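Local coordinates for protein BsaWI endonuclease (Geobacillus stearothermophilus, PDB 4ZSF) that is a PD-(D/E)XK-type restriction endonuclease that binds DNA and probably cleaves it in a metal-dependent manner, at residues A[179-193]-A[216-228]. Numbering follows the deposited sequence.
Sequences SMKAMEAFFWSVAIC and RLNGWHGMYVFWD
Met-183 and the backbone amide of Ser-189 grip the imidazole of His-221 between the end of helix 172-184 and the start of strand 188-193. Met-183 lays its sulfur over the centre of one ring face, SD standing 3.6 Å from the ring centroid, a methionine-aromatic contact. CG anti to the carbonyl carbon (chi1 -62°) and an extended second torsion carry the sulfur there. At the ring's edge, His-221 ND1 accepts the backbone N-H of Ser-189 (2.9 Å), the donor lying almost in the ring plane, while the backbone N of His-221 returns a bond to Ser-189 O. Replacing the imidazole by an alanine side chain is likely to leave the Ser-189 N-H and Asn-264 O without their mates and to open a gap beneath the Met-183 sulfur.

Next to it, the Trp-220 indole is sandwiched: Ser-179 CB packs over one face of its five-membered ring at 3.7 Å from the centroid, and Ala-191 CB covers the opposite face. Ser-179 OG reaches Gly-219 O. Beyond this, strands 188-193 and 222-226 run parallel at 10°, bonded from Ala-191 N to Gly-222 O (3.1 Å) through to Phe-226 N and Cys-193 O. On the face carrying Val-190 and Ile-192, Val-190 CG1 meets the edge of the Tyr-224 ring at CE1 (3.8 Å), and a water links Tyr-224 OH, also hydrogen-bonded to His-248 ND1, to Trp-188 NE1.

These strands belong to a beta-alpha-beta unit in the central mixed sheet of this PD-(D/E)XK nuclease. With His-221 NE2 hydrogen-bonded to Asn-264 O and Trp-220 NE1 to Gln-163 OE1, the buried ring nitrogens are all satisfied and both rings' orientations set.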
ATOM      1  N   SER A 179     -12.160  -7.794 -11.704  1.00 20.75           N
ATOM      2  CA  SER A 179     -12.960  -9.030 -11.921  1.00 20.50           C
ATOM      3  C   SER A 179     -13.996  -8.728 -13.035  1.00 18.20           C
ATOM      4  O   SER A 179     -14.201  -9.538 -13.933  1.00 20.55           O
ATOM      5  CB  SER A 179     -13.668  -9.461 -10.637  1.00 21.39           C
ATOM      6  OG  SER A 179     -14.684 -10.398 -10.973  1.00 22.92           O
ATOM      7  N   MET A 180     -14.577  -7.542 -13.007  1.00 19.75           N
ATOM      8  CA  MET A 180     -15.604  -7.201 -14.041  1.00 22.24           C
ATOM      9  C   MET A 180     -14.966  -7.078 -15.429  1.00 25.37           C
ATOM     10  O   MET A 180     -15.580  -7.445 -16.455  1.00 22.18           O
ATOM     11  CB  MET A 180     -16.353  -5.916 -13.649  1.00 23.25           C
ATOM     12  CG  MET A 180     -17.263  -6.267 -12.411  1.00 22.00           C
ATOM     13  SD  MET A 180     -18.180  -4.900 -11.771  1.00 32.43           S
ATOM     14  CE  MET A 180     -19.583  -4.859 -12.915  1.00 38.20           C
ATOM     15  N   LYS A 181     -13.723  -6.585 -15.461  1.00 22.58           N
ATOM     16  CA  LYS A 181     -13.005  -6.592 -16.719  1.00 22.40           C
ATOM     17  C   LYS A 181     -12.730  -8.014 -17.256  1.00 22.08           C
ATOM     18  O   LYS A 181     -12.784  -8.220 -18.489  1.00 21.62           O
ATOM     19  CB  LYS A 181     -11.683  -5.802 -16.573  1.00 24.72           C
ATOM     20  CG  LYS A 181     -11.914  -4.270 -16.400  1.00 29.40           C
ATOM     21  CD  LYS A 181     -12.818  -3.786 -17.494  1.00 37.80           C
ATOM     22  CE  LYS A 181     -12.806  -2.271 -17.677  1.00 46.87           C
ATOM     23  NZ  LYS A 181     -13.354  -1.942 -19.058  1.00 52.14           N
ATOM     24  N   ALA A 182     -12.445  -8.985 -16.360  1.00 20.91           N
ATOM     25  CA  ALA A 182     -12.238 -10.374 -16.766  1.00 20.23           C
ATOM     26  C   ALA A 182     -13.543 -10.931 -17.338  1.00 21.73           C
ATOM     27  O   ALA A 182     -13.526 -11.645 -18.351  1.00 21.21           O
ATOM     28  CB  ALA A 182     -11.748 -11.219 -15.569  1.00 17.76           C
ATOM     29  N   MET A 183     -14.680 -10.582 -16.718  1.00 18.36           N
ATOM     30  CA  MET A 183     -15.987 -11.048 -17.253  1.00 19.37           C
ATOM     31  C   MET A 183     -16.234 -10.402 -18.610  1.00 20.56           C
ATOM     32  O   MET A 183     -16.765 -11.059 -19.513  1.00 21.42           O
ATOM     33  CB  MET A 183     -17.139 -10.722 -16.262  1.00 19.31           C
ATOM     34  CG  MET A 183     -16.924 -11.468 -14.924  1.00 20.19           C
ATOM     35  SD  MET A 183     -18.399 -11.484 -13.880  1.00 21.66           S
ATOM     36  CE  MET A 183     -18.477  -9.763 -13.414  1.00 21.86           C
ATOM     37  N   GLU A 184     -15.873  -9.124 -18.757  1.00 19.22           N
ATOM     38  CA  GLU A 184     -15.988  -8.475 -20.057  1.00 20.80           C
ATOM     39  C   GLU A 184     -15.121  -9.123 -21.147  1.00 19.94           C
ATOM     40  O   GLU A 184     -15.459  -9.024 -22.352  1.00 24.53           O
ATOM     41  CB  GLU A 184     -15.583  -7.017 -19.967  1.00 27.50           C
ATOM     42  CG  GLU A 184     -16.657  -6.148 -19.531  1.00 40.23           C
ATOM     43  CD  GLU A 184     -16.136  -4.699 -19.467  1.00 54.51           C
ATOM     44  OE1 GLU A 184     -15.263  -4.321 -20.309  1.00 53.00           O
ATOM     45  OE2 GLU A 184     -16.583  -3.980 -18.544  1.00 56.38           O
ATOM     46  N   ALA A 185     -14.026  -9.731 -20.717  1.00 19.23           N
ATOM     47  CA  ALA A 185     -13.088 -10.444 -21.602  1.00 20.77           C
ATOM     48  C   ALA A 185     -13.460 -11.889 -21.818  1.00 20.93           C
ATOM     49  O   ALA A 185     -12.710 -12.609 -22.467  1.00 21.71           O
ATOM     50  CB  ALA A 185     -11.676 -10.391 -21.027  1.00 20.29           C
ATOM     51  N   PHE A 186     -14.612 -12.279 -21.286  1.00 19.48           N
ATOM     52  CA  PHE A 186     -15.182 -13.625 -21.444  1.00 19.12           C
ATOM     53  C   PHE A 186     -14.280 -14.665 -20.803  1.00 19.54           C
ATOM     54  O   PHE A 186     -14.045 -15.748 -21.366  1.00 20.29           O
ATOM     55  CB  PHE A 186     -15.463 -13.974 -22.913  1.00 17.21           C
ATOM     56  CG  PHE A 186     -16.388 -13.000 -23.591  1.00 19.48           C
ATOM     57  CD1 PHE A 186     -17.790 -13.163 -23.528  1.00 20.27           C
ATOM     58  CD2 PHE A 186     -15.868 -11.913 -24.271  1.00 16.84           C
ATOM     59  CE1 PHE A 186     -18.635 -12.259 -24.160  1.00 20.66           C
ATOM     60  CE2 PHE A 186     -16.705 -10.978 -24.872  1.00 20.62           C
ATOM     61  CZ  PHE A 186     -18.109 -11.177 -24.867  1.00 22.54           C
ATOM     62  N   PHE A 187     -13.896 -14.400 -19.550  1.00 18.39           N
ATOM     63  CA  PHE A 187     -13.323 -15.459 -18.691  1.00 17.35           C
ATOM     64  C   PHE A 187     -14.237 -15.666 -17.482  1.00 16.22           C
ATOM     65  O   PHE A 187     -14.886 -14.714 -17.008  1.00 17.08           O
ATOM     66  CB  PHE A 187     -11.944 -15.071 -18.187  1.00 18.51           C
ATOM     67  CG  PHE A 187     -10.891 -15.044 -19.295  1.00 19.56           C
ATOM     68  CD1 PHE A 187     -10.648 -13.878 -20.032  1.00 18.97           C
ATOM     69  CD2 PHE A 187     -10.152 -16.202 -19.583  1.00 21.88           C
ATOM     70  CE1 PHE A 187      -9.668 -13.875 -21.066  1.00 22.92           C
ATOM     71  CE2 PHE A 187      -9.190 -16.181 -20.599  1.00 23.46           C
ATOM     72  CZ  PHE A 187      -8.959 -15.052 -21.320  1.00 20.53           C
ATOM     73  N   TRP A 188     -14.211 -16.895 -16.953  1.00 17.13           N
ATOM     74  CA  TRP A 188     -14.823 -17.148 -15.624  1.00 16.23           C
ATOM     75  C   TRP A 188     -14.079 -16.327 -14.610  1.00 19.43           C
ATOM     76  O   TRP A 188     -12.850 -16.382 -14.570  1.00 21.91           O
ATOM     77  CB  TRP A 188     -14.692 -18.616 -15.327  1.00 15.72           C
ATOM     78  CG  TRP A 188     -15.485 -19.104 -14.160  1.00 17.38           C
ATOM     79  CD1 TRP A 188     -16.776 -18.743 -13.800  1.00 17.24           C
ATOM     80  CD2 TRP A 188     -15.047 -20.090 -13.216  1.00 17.30           C
ATOM     81  NE1 TRP A 188     -17.147 -19.497 -12.702  1.00 16.09           N
ATOM     82  CE2 TRP A 188     -16.109 -20.319 -12.331  1.00 15.79           C
ATOM     83  CE3 TRP A 188     -13.847 -20.822 -13.054  1.00 18.07           C
ATOM     84  CZ2 TRP A 188     -16.015 -21.263 -11.282  1.00 17.95           C
ATOM     85  CZ3 TRP A 188     -13.752 -21.741 -12.027  1.00 19.86           C
ATOM     86  CH2 TRP A 188     -14.818 -21.924 -11.120  1.00 15.79           C
ATOM     87  N   SER A 189     -14.788 -15.570 -13.775  1.00 16.97           N
ATOM     88  CA  SER A 189     -14.068 -14.720 -12.831  1.00 16.20           C
ATOM     89  C   SER A 189     -14.604 -14.981 -11.437  1.00 18.45           C
ATOM     90  O   SER A 189     -15.771 -14.714 -11.150  1.00 17.41           O
ATOM     91  CB  SER A 189     -14.216 -13.221 -13.182  1.00 19.45           C
ATOM     92  OG  SER A 189     -13.494 -12.442 -12.239  1.00 19.35           O
ATOM     93  N   VAL A 190     -13.772 -15.540 -10.575  1.00 17.25           N
ATOM     94  CA  VAL A 190     -14.295 -15.873  -9.251  1.00 13.78           C
ATOM     95  C   VAL A 190     -13.375 -15.466  -8.131  1.00 17.59           C
ATOM     96  O   VAL A 190     -12.222 -15.077  -8.365  1.00 19.95           O
ATOM     97  CB  VAL A 190     -14.582 -17.413  -9.123  1.00 17.40           C
ATOM     98  CG1 VAL A 190     -15.696 -17.823 -10.103  1.00 18.26           C
ATOM     99  CG2 VAL A 190     -13.297 -18.211  -9.357  1.00 19.32           C
ATOM    100  N   ALA A 191     -13.900 -15.528  -6.899  1.00 19.60           N
ATOM    101  CA  ALA A 191     -13.066 -15.180  -5.742  1.00 20.09           C
ATOM    102  C   ALA A 191     -13.219 -16.280  -4.715  1.00 23.12           C
ATOM    103  O   ALA A 191     -14.320 -16.856  -4.596  1.00 19.46           O
ATOM    104  CB  ALA A 191     -13.494 -13.898  -5.161  1.00 21.65           C
ATOM    105  N   ILE A 192     -12.146 -16.553  -3.962  1.00 18.51           N
ATOM    106  CA  ILE A 192     -12.183 -17.555  -2.867  1.00 19.46           C
ATOM    107  C   ILE A 192     -11.759 -16.779  -1.663  1.00 24.34           C
ATOM    108  O   ILE A 192     -10.695 -16.113  -1.706  1.00 27.29           O
ATOM    109  CB  ILE A 192     -11.226 -18.714  -3.189  1.00 22.40           C
ATOM    110  CG1 ILE A 192     -11.790 -19.500  -4.389  1.00 24.33           C
ATOM    111  CG2 ILE A 192     -11.062 -19.670  -1.962  1.00 26.04           C
ATOM    112  CD1 ILE A 192     -10.823 -20.581  -4.968  1.00 29.97           C
ATOM    113  N   CYS A 193     -12.571 -16.849  -0.604  0.53 22.20           N
ATOM    114  CA  CYS A 193     -12.462 -15.996   0.577  0.53 23.16           C
ATOM    115  C   CYS A 193     -12.370 -16.782   1.886  0.53 20.77           C
ATOM    116  O   CYS A 193     -13.227 -17.648   2.134  0.53 20.20           O
ATOM    117  CB  CYS A 193     -13.693 -15.088   0.655  0.53 24.17           C
ATOM    118  SG  CYS A 193     -13.883 -13.936  -0.625  0.53 47.13           S
ATOM    119  N   ARG A 216     -25.013  -2.129  -9.648  1.00 35.89           N
ATOM    120  CA  ARG A 216     -26.072  -2.614 -10.533  1.00 39.37           C
ATOM    121  C   ARG A 216     -25.822  -4.071 -10.970  1.00 33.93           C
ATOM    122  O   ARG A 216     -26.728  -4.894 -10.939  1.00 33.84           O
ATOM    123  CB  ARG A 216     -26.202  -1.715 -11.757  1.00 48.87           C
ATOM    124  CG  ARG A 216     -27.597  -1.752 -12.402  1.00 61.19           C
ATOM    125  CD  ARG A 216     -27.704  -0.844 -13.641  1.00 68.45           C
ATOM    126  NE  ARG A 216     -26.757  -1.207 -14.709  1.00 71.28           N
ATOM    127  CZ  ARG A 216     -26.980  -2.137 -15.641  1.00 71.85           C
ATOM    128  NH1 ARG A 216     -28.120  -2.830 -15.640  1.00 72.90           N
ATOM    129  NH2 ARG A 216     -26.060  -2.378 -16.570  1.00 70.37           N
ATOM    130  N   LEU A 217     -24.587  -4.378 -11.341  1.00 29.88           N
ATOM    131  CA  LEU A 217     -24.252  -5.731 -11.813  1.00 29.09           C
ATOM    132  C   LEU A 217     -23.481  -6.512 -10.764  1.00 29.01           C
ATOM    133  O   LEU A 217     -22.874  -5.918  -9.860  1.00 29.79           O
ATOM    134  CB  LEU A 217     -23.405  -5.657 -13.060  1.00 29.38           C
ATOM    135  CG  LEU A 217     -23.978  -4.773 -14.176  1.00 33.25           C
ATOM    136  CD1 LEU A 217     -23.080  -4.848 -15.390  1.00 31.57           C
ATOM    137  CD2 LEU A 217     -25.382  -5.265 -14.501  1.00 33.92           C
ATOM    138  N   ASN A 218     -23.472  -7.834 -10.906  1.00 23.10           N
ATOM    139  CA  ASN A 218     -22.622  -8.686 -10.077  1.00 21.26           C
ATOM    140  C   ASN A 218     -21.120  -8.414 -10.348  1.00 25.00           C
ATOM    141  O   ASN A 218     -20.741  -8.044 -11.477  1.00 25.05           O
ATOM    142  CB  ASN A 218     -22.944 -10.170 -10.300  1.00 21.35           C
ATOM    143  CG  ASN A 218     -22.977 -10.559 -11.782  1.00 24.38           C
ATOM    144  OD1 ASN A 218     -23.803 -10.044 -12.525  1.00 24.63           O
ATOM    145  ND2 ASN A 218     -22.061 -11.449 -12.215  1.00 20.61           N
ATOM    146  N   GLY A 219     -20.273  -8.573  -9.327  1.00 27.02           N
ATOM    147  CA  GLY A 219     -18.866  -8.203  -9.474  1.00 25.02           C
ATOM    148  C   GLY A 219     -18.012  -9.396  -9.870  1.00 21.10           C
ATOM    149  O   GLY A 219     -16.854  -9.246 -10.351  1.00 21.26           O
ATOM    150  N   TRP A 220     -18.591 -10.596  -9.693  1.00 19.44           N
ATOM    151  CA  TRP A 220     -17.958 -11.899  -9.963  1.00 19.86           C
ATOM    152  C   TRP A 220     -19.010 -12.853 -10.509  1.00 19.51           C
ATOM    153  O   TRP A 220     -20.185 -12.627 -10.284  1.00 19.84           O
ATOM    154  CB  TRP A 220     -17.334 -12.564  -8.695  1.00 17.20           C
ATOM    155  CG  TRP A 220     -16.116 -11.798  -8.143  1.00 19.52           C
ATOM    156  CD1 TRP A 220     -14.800 -12.090  -8.391  1.00 20.85           C
ATOM    157  CD2 TRP A 220     -16.130 -10.659  -7.295  1.00 21.34           C
ATOM    158  NE1 TRP A 220     -14.011 -11.188  -7.765  1.00 20.28           N
ATOM    159  CE2 TRP A 220     -14.790 -10.305  -7.063  1.00 22.96           C
ATOM    160  CE3 TRP A 220     -17.151  -9.890  -6.698  1.00 24.01           C
ATOM    161  CZ2 TRP A 220     -14.428  -9.194  -6.293  1.00 29.29           C
ATOM    162  CZ3 TRP A 220     -16.786  -8.781  -5.904  1.00 28.81           C
ATOM    163  CH2 TRP A 220     -15.435  -8.458  -5.703  1.00 28.87           C
ATOM    164  N   HIS A 221     -18.571 -13.934 -11.154  1.00 17.13           N
ATOM    165  CA  HIS A 221     -19.465 -15.031 -11.475  1.00 17.46           C
ATOM    166  C   HIS A 221     -19.850 -15.773 -10.214  1.00 19.98           C
ATOM    167  O   HIS A 221     -20.970 -16.283 -10.078  1.00 19.28           O
ATOM    168  CB  HIS A 221     -18.804 -16.007 -12.484  1.00 15.84           C
ATOM    169  CG  HIS A 221     -18.736 -15.421 -13.858  1.00 16.39           C
ATOM    170  ND1 HIS A 221     -17.558 -15.241 -14.538  1.00 17.42           N
ATOM    171  CD2 HIS A 221     -19.717 -14.944 -14.672  1.00 17.01           C
ATOM    172  CE1 HIS A 221     -17.806 -14.709 -15.719  1.00 17.31           C
ATOM    173  NE2 HIS A 221     -19.112 -14.495 -15.821  1.00 19.25           N
ATOM    174  N   GLY A 222     -18.895 -15.854  -9.308  1.00 18.07           N
ATOM    175  CA  GLY A 222     -19.121 -16.636  -8.100  1.00 19.00           C
ATOM    176  C   GLY A 222     -18.070 -16.240  -7.054  1.00 19.03           C
ATOM    177  O   GLY A 222     -16.928 -15.914  -7.382  1.00 17.22           O
ATOM    178  N   MET A 223     -18.499 -16.290  -5.803  0.52 16.89           N
ATOM    179  CA  MET A 223     -17.657 -16.001  -4.658  0.52 16.69           C
ATOM    180  C   MET A 223     -17.752 -17.262  -3.789  0.52 17.88           C
ATOM    181  O   MET A 223     -18.877 -17.718  -3.510  0.52 17.55           O
ATOM    182  CB  MET A 223     -18.170 -14.745  -3.939  0.52 19.12           C
ATOM    183  CG  MET A 223     -17.603 -14.551  -2.560  0.52 22.40           C
ATOM    184  SD  MET A 223     -15.886 -13.985  -2.656  0.52 27.30           S
ATOM    185  CE  MET A 223     -16.095 -12.312  -3.284  0.52 28.23           C
ATOM    186  N   TYR A 224     -16.609 -17.848  -3.416  1.00 16.52           N
ATOM    187  CA  TYR A 224     -16.621 -19.114  -2.633  1.00 18.46           C
ATOM    188  C   TYR A 224     -16.054 -18.818  -1.287  1.00 19.98           C
ATOM    189  O   TYR A 224     -14.911 -18.371  -1.228  1.00 19.78           O
ATOM    190  CB  TYR A 224     -15.790 -20.201  -3.364  1.00 14.90           C
ATOM    191  CG  TYR A 224     -16.432 -20.418  -4.718  1.00 15.20           C
ATOM    192  CD1 TYR A 224     -16.119 -19.614  -5.787  1.00 14.97           C
ATOM    193  CD2 TYR A 224     -17.418 -21.378  -4.873  1.00 18.50           C
ATOM    194  CE1 TYR A 224     -16.765 -19.746  -7.040  1.00 18.65           C
ATOM    195  CE2 TYR A 224     -18.065 -21.559  -6.091  1.00 16.92           C
ATOM    196  CZ  TYR A 224     -17.714 -20.746  -7.188  1.00 18.85           C
ATOM    197  OH  TYR A 224     -18.418 -20.885  -8.383  1.00 18.24           O
ATOM    198  N   VAL A 225     -16.856 -18.964  -0.237  1.00 19.56           N
ATOM    199  CA  VAL A 225     -16.435 -18.516   1.094  1.00 20.44           C
ATOM    200  C   VAL A 225     -16.294 -19.710   2.021  1.00 21.47           C
ATOM    201  O   VAL A 225     -17.197 -20.563   2.047  1.00 20.80           O
ATOM    202  CB  VAL A 225     -17.491 -17.510   1.722  1.00 20.87           C
ATOM    203  CG1 VAL A 225     -17.016 -17.009   3.142  1.00 22.38           C
ATOM    204  CG2 VAL A 225     -17.763 -16.384   0.744  1.00 22.02           C
ATOM    205  N   PHE A 226     -15.190 -19.758   2.796  1.00 20.24           N
ATOM    206  CA  PHE A 226     -15.043 -20.808   3.815  1.00 22.98           C
ATOM    207  C   PHE A 226     -15.984 -20.579   5.010  1.00 26.26           C
ATOM    208  O   PHE A 226     -15.618 -20.033   6.022  1.00 26.68           O
ATOM    209  CB  PHE A 226     -13.596 -20.884   4.281  1.00 24.78           C
ATOM    210  CG  PHE A 226     -12.681 -21.537   3.298  1.00 25.09           C
ATOM    211  CD1 PHE A 226     -12.398 -22.901   3.407  1.00 29.08           C
ATOM    212  CD2 PHE A 226     -12.047 -20.830   2.325  1.00 23.88           C
ATOM    213  CE1 PHE A 226     -11.546 -23.526   2.524  1.00 29.35           C
ATOM    214  CE2 PHE A 226     -11.173 -21.464   1.428  1.00 26.34           C
ATOM    215  CZ  PHE A 226     -10.944 -22.839   1.540  1.00 26.48           C
ATOM    216  N   TRP A 227     -17.232 -20.980   4.863  1.00 22.45           N
ATOM    217  CA  TRP A 227     -18.152 -20.878   5.972  1.00 24.42           C
ATOM    218  C   TRP A 227     -19.280 -21.910   5.690  1.00 28.36           C
ATOM    219  O   TRP A 227     -19.269 -22.545   4.639  1.00 25.28           O
ATOM    220  CB  TRP A 227     -18.676 -19.436   6.102  1.00 26.81           C
ATOM    221  CG  TRP A 227     -19.526 -18.875   5.001  1.00 27.02           C
ATOM    222  CD1 TRP A 227     -20.046 -19.535   3.897  1.00 26.01           C
ATOM    223  CD2 TRP A 227     -19.991 -17.524   4.915  1.00 28.10           C
ATOM    224  NE1 TRP A 227     -20.780 -18.655   3.136  1.00 27.72           N
ATOM    225  CE2 TRP A 227     -20.767 -17.414   3.749  1.00 28.60           C
ATOM    226  CE3 TRP A 227     -19.812 -16.383   5.728  1.00 35.56           C
ATOM    227  CZ2 TRP A 227     -21.368 -16.191   3.342  1.00 31.82           C
ATOM    228  CZ3 TRP A 227     -20.404 -15.155   5.322  1.00 36.29           C
ATOM    229  CH2 TRP A 227     -21.169 -15.077   4.140  1.00 33.00           C
ATOM    230  N   ASP A 228     -20.249 -22.015   6.581  0.52 31.32           N
ATOM    231  CA  ASP A 228     -21.328 -22.986   6.380  0.52 32.73           C
ATOM    232  C   ASP A 228     -22.668 -22.310   6.092  0.52 32.95           C
ATOM    233  O   ASP A 228     -23.726 -22.958   6.101  0.52 31.56           O
ATOM    234  CB  ASP A 228     -21.442 -23.898   7.599  0.52 37.94           C
ATOM    235  CG  ASP A 228     -21.362 -23.135   8.904  0.52 44.76           C
ATOM    236  OD1 ASP A 228     -22.101 -22.136   9.061  0.52 43.87           O
ATOM    237  OD2 ASP A 228     -20.534 -23.524   9.761  0.52 50.75           O
TER
HETATM  238  O   HOH W   1     -19.215 -19.456 -10.586  1.00 18.97           O